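Local coordinates for crustacyanin-C1 subunit (Homarus gammarus, PDB 1OBQ), which binds the carotenoid astaxanthin and so gives the lobster carapace its blue colour, at residues Val15-Leu20 / Phe88-Leu93; Gln37-Asn42 / Ser133-Arg138. One frame throughout, in Å; residues are numbered along the deposited sequence.

Both contacts belong to one lipocalin barrel, but they join different parts of it. In contact 2, strand 33-41 pairs antiparallel with strand 128-137, the pairing that closes the curled sheet on itself close to the centre of the molecule. Contact 1 lies further out, where helix 17-24 meets the loop between strands 76-85 and 93-97. Their centres are about 21 Å apart and their nearest atoms about 9 Å, so they do not touch. Along the chain the segments alternate: 15-20, 37-42, 88-93, 133-138. The lead-in to the barrel is thus packed on a loop between two later strands, while its first long strand is fastened to its last long strand.

Contact 1. Residues Val15-Leu20 / Phe88-Leu93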
# COMPACT_ATOMS: atom_id res chain seq x y z
N VAL A 15 -4.29 -15.95 10.52
CA VAL A 15 -2.93 -16.29 10.12
C VAL A 15 -1.94 -16.13 11.34
O VAL A 15 -1.58 -15.04 11.86
CB VAL A 15 -2.51 -15.44 8.86
CG1 VAL A 15 -1.03 -15.46 8.66
CG2 VAL A 15 -3.34 -15.86 7.60
N ASP A 16 -1.52 -17.27 11.77
CA ASP A 16 -0.52 -17.42 12.78
C ASP A 16 0.85 -16.99 12.26
O ASP A 16 1.76 -17.82 11.98
CB ASP A 16 -0.54 -18.90 13.15
CG ASP A 16 0.30 -19.23 14.37
OD1 ASP A 16 1.01 -18.32 14.90
OD2 ASP A 16 0.37 -20.43 14.75
N ARG A 17 1.00 -15.68 12.16
CA ARG A 17 2.21 -15.09 11.62
C ARG A 17 3.41 -15.35 12.45
O ARG A 17 4.53 -15.51 11.90
CB ARG A 17 2.04 -13.59 11.47
CG ARG A 17 1.11 -13.23 10.29
CD ARG A 17 0.83 -11.70 10.20
NE ARG A 17 0.03 -11.26 11.35
CZ ARG A 17 0.15 -10.09 12.01
NH1 ARG A 17 0.95 -9.11 11.60
NH2 ARG A 17 -0.64 -9.87 13.07
N ASN A 18 3.24 -15.42 13.78
CA ASN A 18 4.45 -15.56 14.61
C ASN A 18 5.08 -16.93 14.32
O ASN A 18 6.27 -17.03 14.36
CB ASN A 18 4.26 -15.41 16.17
CG ASN A 18 3.73 -14.05 16.58
OD1 ASN A 18 4.33 -13.04 16.26
ND2 ASN A 18 2.64 -14.02 17.33
N LYS A 19 4.26 -17.94 14.06
CA LYS A 19 4.75 -19.28 13.81
C LYS A 19 5.57 -19.32 12.49
O LYS A 19 6.71 -19.82 12.40
CB LYS A 19 3.62 -20.25 13.74
CG LYS A 19 4.16 -21.70 13.43
CD LYS A 19 3.14 -22.62 12.69
CE LYS A 19 3.00 -22.23 11.19
NZ LYS A 19 2.07 -23.10 10.41
N LEU A 20 4.98 -18.71 11.48
CA LEU A 20 5.56 -18.70 10.14
C LEU A 20 6.83 -17.88 10.16
O LEU A 20 7.84 -18.23 9.54
CB LEU A 20 4.51 -18.09 9.16
CG LEU A 20 3.28 -18.96 9.07
CD1 LEU A 20 2.20 -18.22 8.35
CD2 LEU A 20 3.62 -20.35 8.42
N PHE A 88 7.17 -1.68 11.53
CA PHE A 88 6.71 -1.56 12.93
C PHE A 88 7.05 -2.80 13.73
O PHE A 88 6.51 -2.99 14.82
CB PHE A 88 5.22 -1.24 13.03
CG PHE A 88 4.83 0.01 12.32
CD1 PHE A 88 4.77 1.23 12.97
CD2 PHE A 88 4.44 -0.09 10.99
CE1 PHE A 88 4.39 2.33 12.27
CE2 PHE A 88 4.10 0.98 10.25
CZ PHE A 88 4.06 2.23 10.90
N GLY A 89 7.78 -3.74 13.16
CA GLY A 89 8.13 -4.97 13.89
C GLY A 89 7.08 -6.07 13.85
O GLY A 89 7.22 -7.06 14.59
N GLU A 90 6.00 -5.94 13.05
CA GLU A 90 5.01 -7.00 12.97
C GLU A 90 5.71 -8.18 12.21
O GLU A 90 6.67 -7.95 11.45
CB GLU A 90 3.71 -6.58 12.21
CG GLU A 90 3.10 -5.23 12.62
CD GLU A 90 1.94 -4.81 11.65
OE1 GLU A 90 0.95 -5.61 11.58
OE2 GLU A 90 1.99 -3.71 10.92
N PRO A 91 5.38 -9.41 12.60
CA PRO A 91 5.96 -10.64 12.04
C PRO A 91 5.48 -10.92 10.60
O PRO A 91 4.89 -11.94 10.28
CB PRO A 91 5.42 -11.73 12.95
CG PRO A 91 4.10 -11.14 13.49
CD PRO A 91 4.37 -9.66 13.65
N HIS A 92 5.69 -9.95 9.75
CA HIS A 92 5.46 -10.12 8.29
C HIS A 92 6.33 -9.20 7.50
O HIS A 92 6.98 -8.33 8.02
CB HIS A 92 3.99 -10.04 7.85
CG HIS A 92 3.30 -8.75 8.17
ND1 HIS A 92 3.39 -7.61 7.39
CD2 HIS A 92 2.48 -8.43 9.20
CE1 HIS A 92 2.63 -6.65 7.92
NE2 HIS A 92 2.07 -7.13 9.02
N LEU A 93 6.32 -9.38 6.19
CA LEU A 93 7.21 -8.66 5.30
C LEU A 93 6.38 -7.62 4.57
O LEU A 93 5.19 -7.73 4.46
CB LEU A 93 7.82 -9.64 4.28
CG LEU A 93 8.78 -10.72 4.79
CD1 LEU A 93 8.89 -11.87 3.70
CD2 LEU A 93 10.07 -10.07 5.18
O HOH W 1 4.65 -14.46 9.08
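Arg17 lies along Pro91 and carries most of the apolar touching: its CB sits 3.8 Å from Pro91 CG, and the same CG stands over one face of the guanidinium, offset toward the rim. The extended start of the arginine chain keeps these carbons beside the proline, and a turn about the CG-CD bond (chi3 -67°) then brings the guanidinium toward Glu90 and His92. Next along the helix, Asn18 brings its OD1 to within 3.4 Å of Pro91 CG.

The charged part is looser. NH1 of Arg17 makes a long, weak salt bridge of 3.5 Å to OE1 of Glu90, an oxygen whose position is not quite certain. That OE1 also accepts from His92 NE2 at 3.2 Å, while OE2 of Glu90 is taken by the backbone N of Asn99 of the second subunit. NH1 lies close to the plane of the His92 ring, at its edge. A leucine in place of Arg17 would probably leave Glu90 without this positive neighbour and uncover part of Pro91.

Among the backbone links, water 1 donates to both Arg17 O (3.0 Å) and Pro91 O (2.8 Å), bridging helix and loop. Pro91 is itself the centre of an inverse gamma turn, closed by His92 N to Glu90 O at 2.8 Å. OD1 of Asp16, at the N-cap, weakly accepts Lys19 N. Altogether, with Val15 and Leu20 reaching strand 102-110, this is a short helix ahead of a lipocalin barrel, packed on the loop between strands 76-85 and 93-97.

Contact 2. Residues Gln37-Asn42 / Ser133-Arg138; sequences QFALTN and SFIFSR
The Phe134 ring has water 2 over one face, 3.4 Å above its plane and offset toward the rim, and the amide end of Gln37 at its edge. Leu40 crosses it at a slant, CB coming 3.8 Å from CD2 and CD1 reaching CE2. Phe136, on the same side of the sheet, sets its CD1 against Gln37 CA. The other side carries Ala39 and Ile135; there Phe38, with CG swung opposite its backbone N (chi1 176°), runs alongside Ile135, CD2 to CG2 3.9 Å.

Two antiparallel strands hold these groups, and a classic beta bulge interrupts their register. Phe38 and Ala39 both face Ile135, whose O takes Phe38 N at 2.8 Å and, more weakly, Ala39 N at 3.3 Å. In return Ile135 N gives a nearly straight bond (170°) to Ala39 O. Further along, Thr41 N donates to Ser133 O at 3.0 Å. Where a backbone acceptor might be expected, Ser133 N instead finds Thr41 OG1 at 3.1 Å, the hydroxyl being held between backbone N and carbonyl carbon (chi1 57°). Water 2 then spans Thr41 O and Ser133 O.

Helix 144-155 covers Phe38 and Ile135, so the side with Gln37, Leu40, Phe134 and Phe136 should face the barrel interior. Past the strand end, Arg138 makes a cation-pi contact with Trp35, the arginine-tryptophan pair familiar from lipocalins. The chemistry implies a seam held mainly by backbone bonds, one hydroxyl standing in for a carbonyl, and an inner lining, apolar but for Gln37, consistent with the calyx of a carotenoid-binding lipocalin.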
# COMPACT_ATOMS: atom_id res chain seq x y z
N GLN A 37 5.42 -16.99 -11.34
CA GLN A 37 4.04 -16.89 -10.82
C GLN A 37 3.23 -17.95 -11.57
O GLN A 37 3.00 -17.85 -12.77
CB GLN A 37 3.49 -15.49 -11.00
CG GLN A 37 2.07 -15.32 -10.61
CD GLN A 37 1.57 -13.91 -10.98
OE1 GLN A 37 1.88 -12.95 -10.29
NE2 GLN A 37 0.85 -13.82 -12.08
N PHE A 38 2.78 -18.96 -10.86
CA PHE A 38 1.97 -20.03 -11.50
C PHE A 38 0.52 -19.65 -11.63
O PHE A 38 -0.13 -19.92 -12.62
CB PHE A 38 2.12 -21.29 -10.65
CG PHE A 38 1.27 -22.41 -11.11
CD1 PHE A 38 1.59 -23.16 -12.24
CD2 PHE A 38 0.11 -22.68 -10.43
CE1 PHE A 38 0.78 -24.19 -12.62
CE2 PHE A 38 -0.71 -23.70 -10.84
CZ PHE A 38 -0.36 -24.46 -11.93
N ALA A 39 0.01 -18.96 -10.61
CA ALA A 39 -1.37 -18.51 -10.57
C ALA A 39 -1.54 -17.42 -9.54
O ALA A 39 -0.76 -17.28 -8.60
CB ALA A 39 -2.37 -19.66 -10.26
N LEU A 40 -2.61 -16.66 -9.71
CA LEU A 40 -2.96 -15.64 -8.72
C LEU A 40 -4.47 -15.36 -8.74
O LEU A 40 -5.15 -15.71 -9.70
CB LEU A 40 -2.20 -14.33 -8.99
CG LEU A 40 -2.61 -13.44 -10.15
CD1 LEU A 40 -1.88 -12.09 -10.06
CD2 LEU A 40 -2.44 -14.05 -11.55
N THR A 41 -4.96 -14.82 -7.63
CA THR A 41 -6.34 -14.35 -7.60
C THR A 41 -6.35 -12.93 -8.23
O THR A 41 -5.39 -12.21 -8.14
CB THR A 41 -6.94 -14.32 -6.21
OG1 THR A 41 -6.14 -13.49 -5.34
CG2 THR A 41 -6.86 -15.72 -5.52
N ASN A 42 -7.50 -12.55 -8.76
CA ASN A 42 -7.69 -11.30 -9.50
C ASN A 42 -7.02 -10.15 -8.79
O ASN A 42 -7.29 -9.86 -7.60
CB ASN A 42 -9.19 -11.06 -9.54
CG ASN A 42 -9.57 -9.93 -10.43
OD1 ASN A 42 -8.74 -9.32 -11.11
ND2 ASN A 42 -10.88 -9.63 -10.45
N SER A 133 -3.75 -13.51 -3.40
CA SER A 133 -3.04 -14.78 -3.21
C SER A 133 -2.31 -15.14 -4.49
O SER A 133 -2.68 -14.76 -5.64
CB SER A 133 -4.05 -15.86 -2.86
OG SER A 133 -4.66 -15.52 -1.61
N PHE A 134 -1.18 -15.77 -4.28
CA PHE A 134 -0.32 -16.20 -5.38
C PHE A 134 0.13 -17.61 -5.11
O PHE A 134 0.45 -17.93 -3.95
CB PHE A 134 0.93 -15.31 -5.37
CG PHE A 134 0.64 -13.81 -5.45
CD1 PHE A 134 0.33 -13.11 -4.30
CD2 PHE A 134 0.57 -13.14 -6.66
CE1 PHE A 134 -0.02 -11.74 -4.36
CE2 PHE A 134 0.26 -11.74 -6.69
CZ PHE A 134 -0.02 -11.08 -5.53
N ILE A 135 0.38 -18.34 -6.18
CA ILE A 135 1.05 -19.62 -6.12
C ILE A 135 2.30 -19.41 -6.97
O ILE A 135 2.23 -19.04 -8.13
CB ILE A 135 0.23 -20.79 -6.70
CG1 ILE A 135 -1.04 -21.07 -5.88
CG2 ILE A 135 1.14 -22.04 -6.75
CD1 ILE A 135 -2.04 -22.04 -6.57
N PHE A 136 3.45 -19.58 -6.35
CA PHE A 136 4.72 -19.42 -7.00
C PHE A 136 5.42 -20.87 -7.15
O PHE A 136 5.20 -21.74 -6.33
CB PHE A 136 5.65 -18.66 -6.06
CG PHE A 136 5.68 -17.20 -6.22
CD1 PHE A 136 4.66 -16.56 -6.81
CD2 PHE A 136 6.75 -16.46 -5.60
CE1 PHE A 136 4.68 -15.11 -6.93
CE2 PHE A 136 6.77 -15.06 -5.72
CZ PHE A 136 5.72 -14.44 -6.38
N SER A 137 6.19 -21.02 -8.26
CA SER A 137 6.86 -22.25 -8.67
C SER A 137 8.31 -21.95 -9.00
O SER A 137 8.73 -20.83 -9.44
CB SER A 137 6.16 -22.86 -9.88
OG SER A 137 6.81 -24.09 -10.18
N ARG A 138 9.16 -22.95 -8.77
CA ARG A 138 10.53 -22.80 -9.20
C ARG A 138 10.72 -23.07 -10.64
O ARG A 138 11.81 -22.84 -11.18
CB ARG A 138 11.49 -23.69 -8.40
CG ARG A 138 11.57 -23.25 -7.01
CD ARG A 138 12.25 -21.89 -6.80
NE ARG A 138 12.79 -21.71 -5.50
CZ ARG A 138 13.54 -20.68 -5.10
NH1 ARG A 138 13.79 -19.65 -5.93
NH2 ARG A 138 13.97 -20.61 -3.86
O HOH W 2 -3.26 -11.68 -6.41